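PDB 2ZTS: KaiC domain-containing protein from Pyrococcus horikoshii, which binds ADP and magnesium in a P-loop domain of the KaiC family and probably works as an ATP-binding protein, its cellular role being unestablished. Local coordinates for residues P61-T66 against Y128-A133; W83-Y88 against I94-G99; F118-F123 against L161-T166; I147-E152 against L189-I194. All blocks are in the same frame, centred on the assembly; numbering follows the deposited sequence.

Interaction 1. Residues P61-T66 against Y128-A133; sequences PGVFVT and YRVVKA
Val63, on the inner strand 62-66, pushes one methyl, CG2, between two valines of the helix, Val130 and Val131, and this single branch makes all the close approaches between 61-66 and 128-133. Its CG2 lies 3.9 Å from CG1 of Val130 and 4.0 Å from CG2 of Val131. The near equality shows that the methyl sits astride two successive helix residues instead of leaning on one. With CG1 of Val63 anti to the backbone N (chi1 179°), CG2 stands anti to the carbonyl carbon, beside the N, and becomes the branch offered to the helix. The side chains of Val63 and Val131 run at roughly a right angle, and their backbones come to 6.5 Å between the CA atoms. Helix 120-134 belongs to the beta-alpha-beta crossover that leaves strand 94-97, outermost within the chain, and returns as strand 138-142, skipping over 62-66, the parallel strand between them in the sheet. Val63 is therefore covered by the connection that passes above it. All three valines are buried, and no hydrogen bond joins the segments. Later in the same helix Ile134 also rests on Val63, and earlier in it Phe123 and Ile127 meet Val65.

Interaction 2. Residues W83-Y88 against I94-G99; sequences WDFEKY and IAIVDG
A helix-turn-strand unit at the border of the P-loop sheet brings Phe85 and Tyr88 of helix 85-90 against Ile94 and Ile96 of strand 94-97, outermost on this side within the chain. Ile94 has the largest share. Its CD1 reaches 3.8 Å from CB of Tyr88 and 3.9 Å from CD2 of Phe85, while its other branch, CG2, lies 4.0 Å from the same Phe85 CD2. Having CG1 beside the backbone N (chi1 -65°) and the chain extended beyond it puts CD1 between the two aromatic residues. The Phe85 and Ile94 side chains cross at about a right angle, and the methyls come obliquely to the ring. Ile96, two residues on and therefore on the same face of the strand, adds its CD1 at 4.1 Å from CD2 of Phe85. Replacing Ile94 by an alanine would probably open a gap beside Phe85 CD2 and Tyr88 CB and let the phenylalanine ring shift. Tyr52, from helix 43-58, meets the rings of both Phe85 and Tyr88. At the start of the helix Asp84 is the N-cap: its OD1 accepts from Lys87 N at 3.2 Å, met from 59° out of the carboxylate plane. Where the chain turns back into the strand, Ile94 N gives a weak bond to Tyr88 O, 3.3 Å long with an angle of 149° at the hydrogen.

Interaction 3. Residues F118-F123 against L161-T166; sequences FNVDNF and LLKLNT
Helices 120-134 and 157-171 approach each other at Asp121 and Lys163, whose CA atoms stand 8.6 Å apart, a separation that only side chains bridge. Lys163 does most of the reaching. Its chain runs extended as far as CE and then bends at the last torsion (chi4 -85°), and OD1 of Asp121 lies beside the CE-NZ bond. NZ lies 3.3 Å from OD1 of Asp121, a salt bridge whose hydrogen bond is weak. The other oxygen, OD2, is 3.8 Å from the same NZ, so the ammonium lies nearer one oxygen than the other. The two side chains cross at about a right angle, and OD1 also comes within 3.4 Å of Lys163 CE, lying alongside the end of the lysine chain. One residue before Asp121, Val120 CG1 meets Lys163 CD at 4.2 Å, a light apolar touch. A glycine in place of Asp121 would probably leave the Lys163 ammonium without its partner here and free to swing into solvent. Asp121 also sits in the first turn of its helix, two residues after the N-cap Asn119, where a negative charge is likely to be favourable toward the helix dipole. On the other helix, Thr166 OG1 donates to Lys163 O at 2.7 Å, tilted 26° from the carbonyl plane. With only 102 Å² buried, this is a surface ion pair between neighbouring helices that precede the parallel strands 138-142 and 174-179, the layered alpha/beta architecture of P-loop NTPases.

Interaction 4. Residues I147-E152 against L189-I194; sequences IALRLE and LSRYGI
Ala148 and Tyr192 make the tight half of this contact: CB of the alanine comes to 3.1 Å from the phenol OH and 3.5 Å from CZ, meeting the ring obliquely near its hydroxyl end. With CG anti to the backbone N (chi1 -176°), Arg191 runs extended to NE, which donates to Tyr192 OH at 2.9 Å in a nearly straight bond (164°) close to the guanidinium plane, while its CG sits 3.7 Å above the centre of the ring. The arginine thus folds over its neighbour, and Glu154 OE2 completes the group, bonded to the same OH and in a salt bridge with Arg191 NH2. Helix 144-149 follows strand 138-142, whose Asp142 is a known magnesium site, though without the metal in this chain, and 189-194 lies in the loop between strands 174-179 and 201-209. That loop contains an ST motif, in which Ser190 OG accepts from Gly193 N at 3.1 Å. The other half is looser, a single approach of 3.8 Å between Leu149 CD2 and Arg191 NH2, oblique, the two side chains roughly perpendicular. Here a neighbouring subunit takes part: its Phe197 packs on both Leu149 and Arg191, and its Gly193 O accepts from Arg191 NH1.

In the fold
Interactions 1 and 2 share the sheet: strands 62-66 and 94-97 are adjacent, with probable hydrogen bonds from Thr66 N to Val97 O (2.8 Å) and from Phe64 N to Ala95 O (2.9 Å). Interaction 3 uses the same helix as interaction 1, and Phe123 CZ reaches Val65 CG1 at 3.6 Å. It also adjoins interaction 4, with Phe123 CE1 3.9 Å from Ile147 CD1. Two contacts lie within about 11 Å of bound ligand: the Phe85 side chain of interaction 2 is about 11 Å from a bound ADP, and that of Leu149 in interaction 4 is about 11 Å from a bound magnesium ion. Interaction 3 lies away from these sites.

Interaction 1. Residues P61-T66 against Y128-A133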
# COMPACT_ATOMS: atom_id res chain seq x y z
N PRO C 61 -28.68 -20.84 -28.31
CA PRO C 61 -27.76 -21.81 -27.68
C PRO C 61 -26.65 -21.09 -26.92
O PRO C 61 -26.23 -20.04 -27.38
CB PRO C 61 -27.18 -22.61 -28.87
CG PRO C 61 -28.11 -22.28 -30.09
CD PRO C 61 -28.65 -20.89 -29.79
N GLY C 62 -26.20 -21.65 -25.81
CA GLY C 62 -25.17 -21.06 -24.97
C GLY C 62 -24.12 -22.00 -24.42
O GLY C 62 -24.37 -23.17 -24.15
N VAL C 63 -22.91 -21.48 -24.29
CA VAL C 63 -21.82 -22.21 -23.70
C VAL C 63 -21.42 -21.58 -22.34
O VAL C 63 -21.02 -20.45 -22.28
CB VAL C 63 -20.63 -22.27 -24.63
CG1 VAL C 63 -19.50 -23.01 -23.98
CG2 VAL C 63 -21.00 -22.93 -25.98
N PHE C 64 -21.50 -22.35 -21.27
CA PHE C 64 -21.03 -21.92 -19.99
C PHE C 64 -19.73 -22.61 -19.73
O PHE C 64 -19.68 -23.84 -19.54
CB PHE C 64 -22.09 -22.24 -18.96
CG PHE C 64 -21.88 -21.56 -17.63
CD1 PHE C 64 -22.76 -20.60 -17.21
CD2 PHE C 64 -20.84 -21.96 -16.77
CE1 PHE C 64 -22.58 -19.95 -16.00
CE2 PHE C 64 -20.66 -21.33 -15.54
CZ PHE C 64 -21.55 -20.32 -15.14
N VAL C 65 -18.64 -21.83 -19.72
CA VAL C 65 -17.32 -22.38 -19.43
C VAL C 65 -17.08 -22.11 -17.96
O VAL C 65 -17.24 -20.97 -17.54
CB VAL C 65 -16.26 -21.68 -20.21
CG1 VAL C 65 -14.89 -22.18 -19.88
CG2 VAL C 65 -16.57 -21.71 -21.74
N THR C 66 -16.71 -23.14 -17.18
CA THR C 66 -16.34 -22.95 -15.81
C THR C 66 -15.07 -23.66 -15.36
O THR C 66 -14.86 -24.82 -15.63
CB THR C 66 -17.55 -23.30 -14.89
OG1 THR C 66 -17.15 -23.32 -13.51
CG2 THR C 66 -18.16 -24.64 -15.18
N TYR C 128 -13.73 -22.56 -28.65
CA TYR C 128 -14.07 -22.18 -30.00
C TYR C 128 -14.84 -23.36 -30.71
O TYR C 128 -15.93 -23.20 -31.26
CB TYR C 128 -12.79 -21.78 -30.74
CG TYR C 128 -12.97 -21.44 -32.19
CD1 TYR C 128 -12.84 -22.43 -33.16
CD2 TYR C 128 -13.28 -20.15 -32.59
CE1 TYR C 128 -13.03 -22.14 -34.47
CE2 TYR C 128 -13.47 -19.84 -33.94
CZ TYR C 128 -13.33 -20.85 -34.87
OH TYR C 128 -13.50 -20.62 -36.21
N ARG C 129 -14.29 -24.55 -30.60
CA ARG C 129 -14.92 -25.74 -31.19
C ARG C 129 -16.32 -25.93 -30.68
O ARG C 129 -17.23 -26.22 -31.44
CB ARG C 129 -14.08 -26.98 -30.90
CG ARG C 129 -14.77 -28.26 -31.30
CD ARG C 129 -13.97 -29.51 -30.98
NE ARG C 129 -14.70 -30.68 -31.42
CZ ARG C 129 -14.44 -31.93 -31.03
NH1 ARG C 129 -15.18 -32.94 -31.50
NH2 ARG C 129 -13.45 -32.16 -30.21
N VAL C 130 -16.53 -25.75 -29.40
CA VAL C 130 -17.84 -26.01 -28.82
C VAL C 130 -18.84 -24.88 -29.18
O VAL C 130 -20.05 -25.15 -29.43
CB VAL C 130 -17.75 -26.19 -27.27
CG1 VAL C 130 -19.13 -26.27 -26.63
CG2 VAL C 130 -16.97 -27.40 -26.93
N VAL C 131 -18.36 -23.64 -29.19
CA VAL C 131 -19.22 -22.53 -29.62
C VAL C 131 -19.73 -22.81 -31.04
O VAL C 131 -20.91 -22.67 -31.32
CB VAL C 131 -18.48 -21.17 -29.54
CG1 VAL C 131 -19.11 -20.09 -30.47
CG2 VAL C 131 -18.49 -20.67 -28.09
N LYS C 132 -18.82 -23.23 -31.91
CA LYS C 132 -19.13 -23.49 -33.32
C LYS C 132 -20.06 -24.71 -33.54
O LYS C 132 -21.05 -24.63 -34.28
CB LYS C 132 -17.83 -23.62 -34.11
CG LYS C 132 -17.02 -22.29 -34.28
CD LYS C 132 -17.93 -21.14 -34.84
CE LYS C 132 -17.16 -20.05 -35.61
NZ LYS C 132 -18.03 -18.84 -35.79
N ALA C 133 -19.80 -25.80 -32.81
CA ALA C 133 -20.64 -27.00 -32.84
C ALA C 133 -22.09 -26.81 -32.43
O ALA C 133 -22.97 -27.40 -33.04
CB ALA C 133 -20.01 -28.12 -31.98

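Interaction 2. Residues W83-Y88 against I94-G99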
# COMPACT_ATOMS: atom_id res chain seq x y z
N TRP C 83 -33.76 -24.47 -12.49
CA TRP C 83 -33.19 -24.48 -13.84
C TRP C 83 -32.61 -25.85 -14.09
O TRP C 83 -31.70 -26.32 -13.35
CB TRP C 83 -32.13 -23.38 -14.09
CG TRP C 83 -32.58 -21.94 -13.77
CD1 TRP C 83 -33.84 -21.42 -13.89
CD2 TRP C 83 -31.75 -20.84 -13.35
NE1 TRP C 83 -33.84 -20.08 -13.58
CE2 TRP C 83 -32.57 -19.71 -13.24
CE3 TRP C 83 -30.38 -20.71 -13.08
CZ2 TRP C 83 -32.09 -18.49 -12.80
CZ3 TRP C 83 -29.91 -19.51 -12.67
CH2 TRP C 83 -30.75 -18.41 -12.52
N ASP C 84 -33.15 -26.47 -15.14
CA ASP C 84 -32.79 -27.80 -15.59
C ASP C 84 -31.75 -27.72 -16.74
O ASP C 84 -32.07 -27.77 -17.95
CB ASP C 84 -34.08 -28.53 -16.03
CG ASP C 84 -33.89 -30.04 -16.20
OD1 ASP C 84 -32.76 -30.52 -16.35
OD2 ASP C 84 -34.84 -30.83 -16.22
N PHE C 85 -30.48 -27.59 -16.36
CA PHE C 85 -29.42 -27.43 -17.34
C PHE C 85 -29.35 -28.70 -18.21
O PHE C 85 -29.22 -28.62 -19.46
CB PHE C 85 -28.06 -27.10 -16.70
CG PHE C 85 -27.80 -25.64 -16.55
CD1 PHE C 85 -28.42 -24.91 -15.55
CD2 PHE C 85 -26.99 -24.98 -17.45
CE1 PHE C 85 -28.19 -23.52 -15.45
CE2 PHE C 85 -26.76 -23.60 -17.34
CZ PHE C 85 -27.39 -22.88 -16.35
N GLU C 86 -29.42 -29.86 -17.58
CA GLU C 86 -29.20 -31.06 -18.37
C GLU C 86 -30.25 -31.25 -19.50
O GLU C 86 -29.90 -31.69 -20.61
CB GLU C 86 -28.98 -32.28 -17.51
CG GLU C 86 -30.18 -32.86 -16.77
CD GLU C 86 -29.87 -34.23 -16.15
OE1 GLU C 86 -30.81 -34.91 -15.64
OE2 GLU C 86 -28.67 -34.64 -16.20
N LYS C 87 -31.50 -30.84 -19.24
CA LYS C 87 -32.55 -30.91 -20.26
C LYS C 87 -32.08 -30.21 -21.54
O LYS C 87 -32.18 -30.76 -22.63
CB LYS C 87 -33.84 -30.31 -19.72
CG LYS C 87 -35.01 -30.32 -20.73
CD LYS C 87 -36.12 -29.37 -20.28
CE LYS C 87 -37.31 -29.41 -21.25
NZ LYS C 87 -36.91 -28.94 -22.62
N TYR C 88 -31.51 -29.00 -21.41
CA TYR C 88 -31.09 -28.24 -22.60
C TYR C 88 -29.79 -28.73 -23.19
O TYR C 88 -29.58 -28.61 -24.39
CB TYR C 88 -31.13 -26.71 -22.33
CG TYR C 88 -32.55 -26.23 -22.13
CD1 TYR C 88 -33.36 -25.93 -23.21
CD2 TYR C 88 -33.09 -26.18 -20.87
CE1 TYR C 88 -34.67 -25.57 -23.02
CE2 TYR C 88 -34.37 -25.79 -20.66
CZ TYR C 88 -35.17 -25.49 -21.74
OH TYR C 88 -36.48 -25.08 -21.50
N ILE C 94 -27.50 -26.07 -24.71
CA ILE C 94 -26.47 -25.61 -23.77
C ILE C 94 -25.36 -26.58 -23.73
O ILE C 94 -25.58 -27.77 -23.72
CB ILE C 94 -27.05 -25.47 -22.34
CG1 ILE C 94 -28.09 -24.39 -22.27
CG2 ILE C 94 -25.93 -25.16 -21.32
CD1 ILE C 94 -28.71 -24.25 -20.84
N ALA C 95 -24.14 -26.09 -23.69
CA ALA C 95 -23.01 -26.93 -23.30
C ALA C 95 -22.33 -26.33 -22.09
O ALA C 95 -22.22 -25.08 -21.96
CB ALA C 95 -22.05 -27.04 -24.43
N ILE C 96 -21.84 -27.22 -21.22
CA ILE C 96 -21.03 -26.85 -20.06
C ILE C 96 -19.67 -27.42 -20.30
O ILE C 96 -19.53 -28.63 -20.54
CB ILE C 96 -21.57 -27.36 -18.70
CG1 ILE C 96 -22.95 -26.79 -18.38
CG2 ILE C 96 -20.56 -26.97 -17.58
CD1 ILE C 96 -23.74 -27.50 -17.19
N VAL C 97 -18.67 -26.52 -20.26
CA VAL C 97 -17.27 -26.85 -20.42
C VAL C 97 -16.53 -26.60 -19.11
O VAL C 97 -16.30 -25.42 -18.71
CB VAL C 97 -16.63 -25.95 -21.48
CG1 VAL C 97 -15.17 -26.25 -21.58
CG2 VAL C 97 -17.35 -26.09 -22.86
N ASP C 98 -16.08 -27.67 -18.47
CA ASP C 98 -15.45 -27.53 -17.15
C ASP C 98 -13.92 -27.82 -17.04
O ASP C 98 -13.43 -28.00 -15.94
CB ASP C 98 -16.32 -28.23 -16.09
CG ASP C 98 -16.27 -29.76 -16.17
OD1 ASP C 98 -15.60 -30.32 -17.07
OD2 ASP C 98 -16.87 -30.46 -15.34
N GLY C 99 -13.18 -28.05 -18.12
CA GLY C 99 -13.02 -29.37 -18.68
C GLY C 99 -11.90 -29.91 -17.76
O GLY C 99 -10.69 -29.51 -17.89

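Interaction 3. Residues F118-F123 against L161-T166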
# COMPACT_ATOMS: atom_id res chain seq x y z
N PHE C 118 -2.09 -26.85 -16.61
CA PHE C 118 -3.15 -26.22 -17.41
C PHE C 118 -2.65 -25.83 -18.78
O PHE C 118 -1.62 -25.19 -18.90
CB PHE C 118 -3.74 -24.97 -16.70
CG PHE C 118 -4.98 -24.41 -17.38
CD1 PHE C 118 -4.93 -23.22 -18.08
CD2 PHE C 118 -6.17 -25.08 -17.34
CE1 PHE C 118 -6.06 -22.71 -18.72
CE2 PHE C 118 -7.30 -24.57 -17.97
CZ PHE C 118 -7.23 -23.38 -18.66
N ASN C 119 -3.41 -26.15 -19.84
CA ASN C 119 -2.96 -25.83 -21.18
C ASN C 119 -3.88 -24.81 -21.86
O ASN C 119 -4.94 -25.15 -22.40
CB ASN C 119 -2.82 -27.11 -22.03
CG ASN C 119 -2.12 -26.87 -23.37
OD1 ASN C 119 -1.22 -27.62 -23.71
ND2 ASN C 119 -2.57 -25.87 -24.16
N VAL C 120 -3.39 -23.58 -21.89
CA VAL C 120 -4.12 -22.42 -22.36
C VAL C 120 -4.66 -22.56 -23.77
O VAL C 120 -5.85 -22.32 -24.00
CB VAL C 120 -3.21 -21.13 -22.29
CG1 VAL C 120 -3.91 -19.92 -22.95
CG2 VAL C 120 -2.89 -20.78 -20.85
N ASP C 121 -3.78 -22.92 -24.71
CA ASP C 121 -4.12 -22.98 -26.13
C ASP C 121 -5.14 -24.08 -26.44
O ASP C 121 -6.05 -23.88 -27.20
CB ASP C 121 -2.86 -23.16 -27.00
CG ASP C 121 -2.12 -21.83 -27.28
OD1 ASP C 121 -2.57 -20.71 -26.85
OD2 ASP C 121 -1.06 -21.82 -27.92
N ASN C 122 -4.99 -25.26 -25.84
CA ASN C 122 -6.04 -26.28 -25.93
C ASN C 122 -7.40 -25.77 -25.42
O ASN C 122 -8.46 -25.93 -26.07
CB ASN C 122 -5.64 -27.57 -25.15
CG ASN C 122 -4.53 -28.39 -25.84
OD1 ASN C 122 -4.01 -29.37 -25.27
ND2 ASN C 122 -4.15 -27.99 -27.03
N PHE C 123 -7.36 -25.13 -24.26
CA PHE C 123 -8.55 -24.53 -23.66
C PHE C 123 -9.36 -23.70 -24.63
O PHE C 123 -10.55 -23.93 -24.81
CB PHE C 123 -8.14 -23.65 -22.47
CG PHE C 123 -9.30 -23.09 -21.69
CD1 PHE C 123 -9.37 -21.76 -21.43
CD2 PHE C 123 -10.23 -23.91 -21.13
CE1 PHE C 123 -10.38 -21.23 -20.67
CE2 PHE C 123 -11.28 -23.39 -20.34
CZ PHE C 123 -11.34 -22.04 -20.12
N LEU C 161 -5.12 -13.18 -21.36
CA LEU C 161 -6.24 -12.29 -21.69
C LEU C 161 -6.18 -11.72 -23.12
O LEU C 161 -7.22 -11.63 -23.80
CB LEU C 161 -6.39 -11.20 -20.66
CG LEU C 161 -7.00 -11.72 -19.32
CD1 LEU C 161 -6.82 -10.75 -18.16
CD2 LEU C 161 -8.48 -12.00 -19.48
N LEU C 162 -4.98 -11.40 -23.59
CA LEU C 162 -4.84 -10.96 -24.96
C LEU C 162 -5.15 -12.12 -25.96
O LEU C 162 -5.90 -11.95 -26.90
CB LEU C 162 -3.45 -10.34 -25.18
CG LEU C 162 -3.33 -8.91 -24.59
CD1 LEU C 162 -1.93 -8.40 -24.85
CD2 LEU C 162 -4.35 -7.90 -25.07
N LYS C 163 -4.69 -13.34 -25.68
CA LYS C 163 -5.17 -14.46 -26.52
C LYS C 163 -6.69 -14.68 -26.48
O LYS C 163 -7.30 -14.97 -27.53
CB LYS C 163 -4.50 -15.78 -26.17
CG LYS C 163 -3.04 -15.90 -26.42
CD LYS C 163 -2.65 -17.38 -26.08
CE LYS C 163 -1.17 -17.70 -26.23
NZ LYS C 163 -0.79 -18.07 -27.66
N LEU C 164 -7.32 -14.53 -25.31
CA LEU C 164 -8.74 -14.72 -25.24
C LEU C 164 -9.45 -13.68 -26.10
O LEU C 164 -10.46 -13.98 -26.74
CB LEU C 164 -9.25 -14.61 -23.82
CG LEU C 164 -10.72 -14.59 -23.53
CD1 LEU C 164 -11.44 -15.81 -24.06
CD2 LEU C 164 -10.82 -14.59 -22.02
N ASN C 165 -8.97 -12.44 -26.03
CA ASN C 165 -9.59 -11.30 -26.73
C ASN C 165 -9.62 -11.58 -28.23
O ASN C 165 -10.63 -11.34 -28.86
CB ASN C 165 -8.81 -10.01 -26.46
CG ASN C 165 -9.38 -8.78 -27.14
OD1 ASN C 165 -10.54 -8.44 -26.94
ND2 ASN C 165 -8.54 -8.09 -27.95
N THR C 166 -8.54 -12.14 -28.75
CA THR C 166 -8.44 -12.40 -30.17
C THR C 166 -9.51 -13.44 -30.59
O THR C 166 -10.15 -13.24 -31.60
CB THR C 166 -7.02 -12.87 -30.63
OG1 THR C 166 -6.70 -14.12 -30.01
CG2 THR C 166 -5.92 -11.96 -30.16

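Interaction 4. Residues I147-E152 against L189-I194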
# COMPACT_ATOMS: atom_id res chain seq x y z
N ILE C 147 -8.90 -19.16 -14.11
CA ILE C 147 -7.89 -19.45 -15.12
C ILE C 147 -6.51 -19.06 -14.58
O ILE C 147 -5.55 -19.81 -14.67
CB ILE C 147 -8.14 -18.70 -16.45
CG1 ILE C 147 -9.47 -19.10 -17.10
CG2 ILE C 147 -6.96 -18.91 -17.38
CD1 ILE C 147 -9.84 -18.21 -18.32
N ALA C 148 -6.39 -17.85 -14.10
CA ALA C 148 -5.12 -17.34 -13.68
C ALA C 148 -4.50 -18.18 -12.59
O ALA C 148 -3.28 -18.43 -12.62
CB ALA C 148 -5.26 -15.84 -13.19
N LEU C 149 -5.32 -18.60 -11.62
CA LEU C 149 -4.79 -19.37 -10.50
C LEU C 149 -4.27 -20.71 -10.95
O LEU C 149 -3.50 -21.31 -10.22
CB LEU C 149 -5.83 -19.59 -9.41
CG LEU C 149 -6.22 -18.25 -8.73
CD1 LEU C 149 -7.45 -18.43 -7.92
CD2 LEU C 149 -5.03 -17.71 -7.88
N ARG C 150 -4.68 -21.19 -12.13
CA ARG C 150 -4.18 -22.49 -12.65
C ARG C 150 -2.95 -22.42 -13.51
O ARG C 150 -2.39 -23.44 -13.91
CB ARG C 150 -5.30 -23.27 -13.39
CG ARG C 150 -6.28 -23.88 -12.46
CD ARG C 150 -7.65 -24.33 -13.06
NE ARG C 150 -8.41 -25.05 -12.03
CZ ARG C 150 -9.14 -24.49 -11.04
NH1 ARG C 150 -9.27 -23.16 -10.95
NH2 ARG C 150 -9.78 -25.26 -10.14
N LEU C 151 -2.48 -21.22 -13.80
CA LEU C 151 -1.31 -21.10 -14.64
C LEU C 151 -0.03 -21.32 -13.81
O LEU C 151 -0.01 -21.21 -12.54
CB LEU C 151 -1.27 -19.71 -15.31
CG LEU C 151 -2.53 -19.17 -16.00
CD1 LEU C 151 -2.25 -17.74 -16.25
CD2 LEU C 151 -2.88 -19.87 -17.29
N GLU C 152 1.03 -21.66 -14.53
CA GLU C 152 2.37 -21.78 -13.95
C GLU C 152 2.67 -20.50 -13.22
O GLU C 152 3.12 -20.49 -12.07
CB GLU C 152 3.42 -21.96 -15.10
CG GLU C 152 4.33 -23.16 -14.97
CD GLU C 152 5.76 -22.94 -15.51
OE1 GLU C 152 6.19 -21.78 -15.83
OE2 GLU C 152 6.47 -23.95 -15.58
N LEU C 189 -11.59 -2.14 -9.97
CA LEU C 189 -12.72 -2.70 -10.72
C LEU C 189 -12.58 -4.23 -10.90
O LEU C 189 -13.57 -4.97 -10.94
CB LEU C 189 -12.72 -2.08 -12.09
CG LEU C 189 -14.02 -2.06 -12.81
CD1 LEU C 189 -15.10 -1.36 -11.95
CD2 LEU C 189 -13.74 -1.32 -14.16
N SER C 190 -11.35 -4.68 -11.02
CA SER C 190 -11.06 -6.08 -11.29
C SER C 190 -9.92 -6.61 -10.44
O SER C 190 -9.24 -5.86 -9.79
CB SER C 190 -10.65 -6.20 -12.73
OG SER C 190 -9.49 -5.41 -12.95
N ARG C 191 -9.67 -7.91 -10.52
CA ARG C 191 -8.64 -8.55 -9.77
C ARG C 191 -7.28 -8.14 -10.27
O ARG C 191 -6.41 -7.86 -9.45
CB ARG C 191 -8.76 -10.08 -9.92
CG ARG C 191 -7.76 -10.82 -9.06
CD ARG C 191 -8.13 -12.26 -8.81
NE ARG C 191 -6.98 -13.02 -8.38
CZ ARG C 191 -6.70 -13.39 -7.14
NH1 ARG C 191 -7.47 -13.05 -6.11
NH2 ARG C 191 -5.58 -14.06 -6.93
N TYR C 192 -7.08 -8.15 -11.60
CA TYR C 192 -5.72 -7.97 -12.19
C TYR C 192 -5.42 -6.58 -12.77
O TYR C 192 -4.27 -6.23 -12.97
CB TYR C 192 -5.39 -9.08 -13.23
CG TYR C 192 -5.37 -10.41 -12.57
CD1 TYR C 192 -4.39 -10.72 -11.62
CD2 TYR C 192 -6.33 -11.34 -12.84
CE1 TYR C 192 -4.40 -11.99 -10.95
CE2 TYR C 192 -6.38 -12.55 -12.18
CZ TYR C 192 -5.40 -12.88 -11.24
OH TYR C 192 -5.50 -14.12 -10.64
N GLY C 193 -6.46 -5.80 -13.01
CA GLY C 193 -6.29 -4.47 -13.64
C GLY C 193 -6.21 -4.54 -15.14
O GLY C 193 -5.80 -3.56 -15.78
N ILE C 194 -6.58 -5.68 -15.71
CA ILE C 194 -6.38 -5.96 -17.14
C ILE C 194 -7.73 -6.35 -17.80
O ILE C 194 -7.97 -6.06 -18.95
CB ILE C 194 -5.36 -7.10 -17.30
CG1 ILE C 194 -4.00 -6.73 -16.64
CG2 ILE C 194 -5.16 -7.43 -18.71
CD1 ILE C 194 -3.02 -7.91 -16.48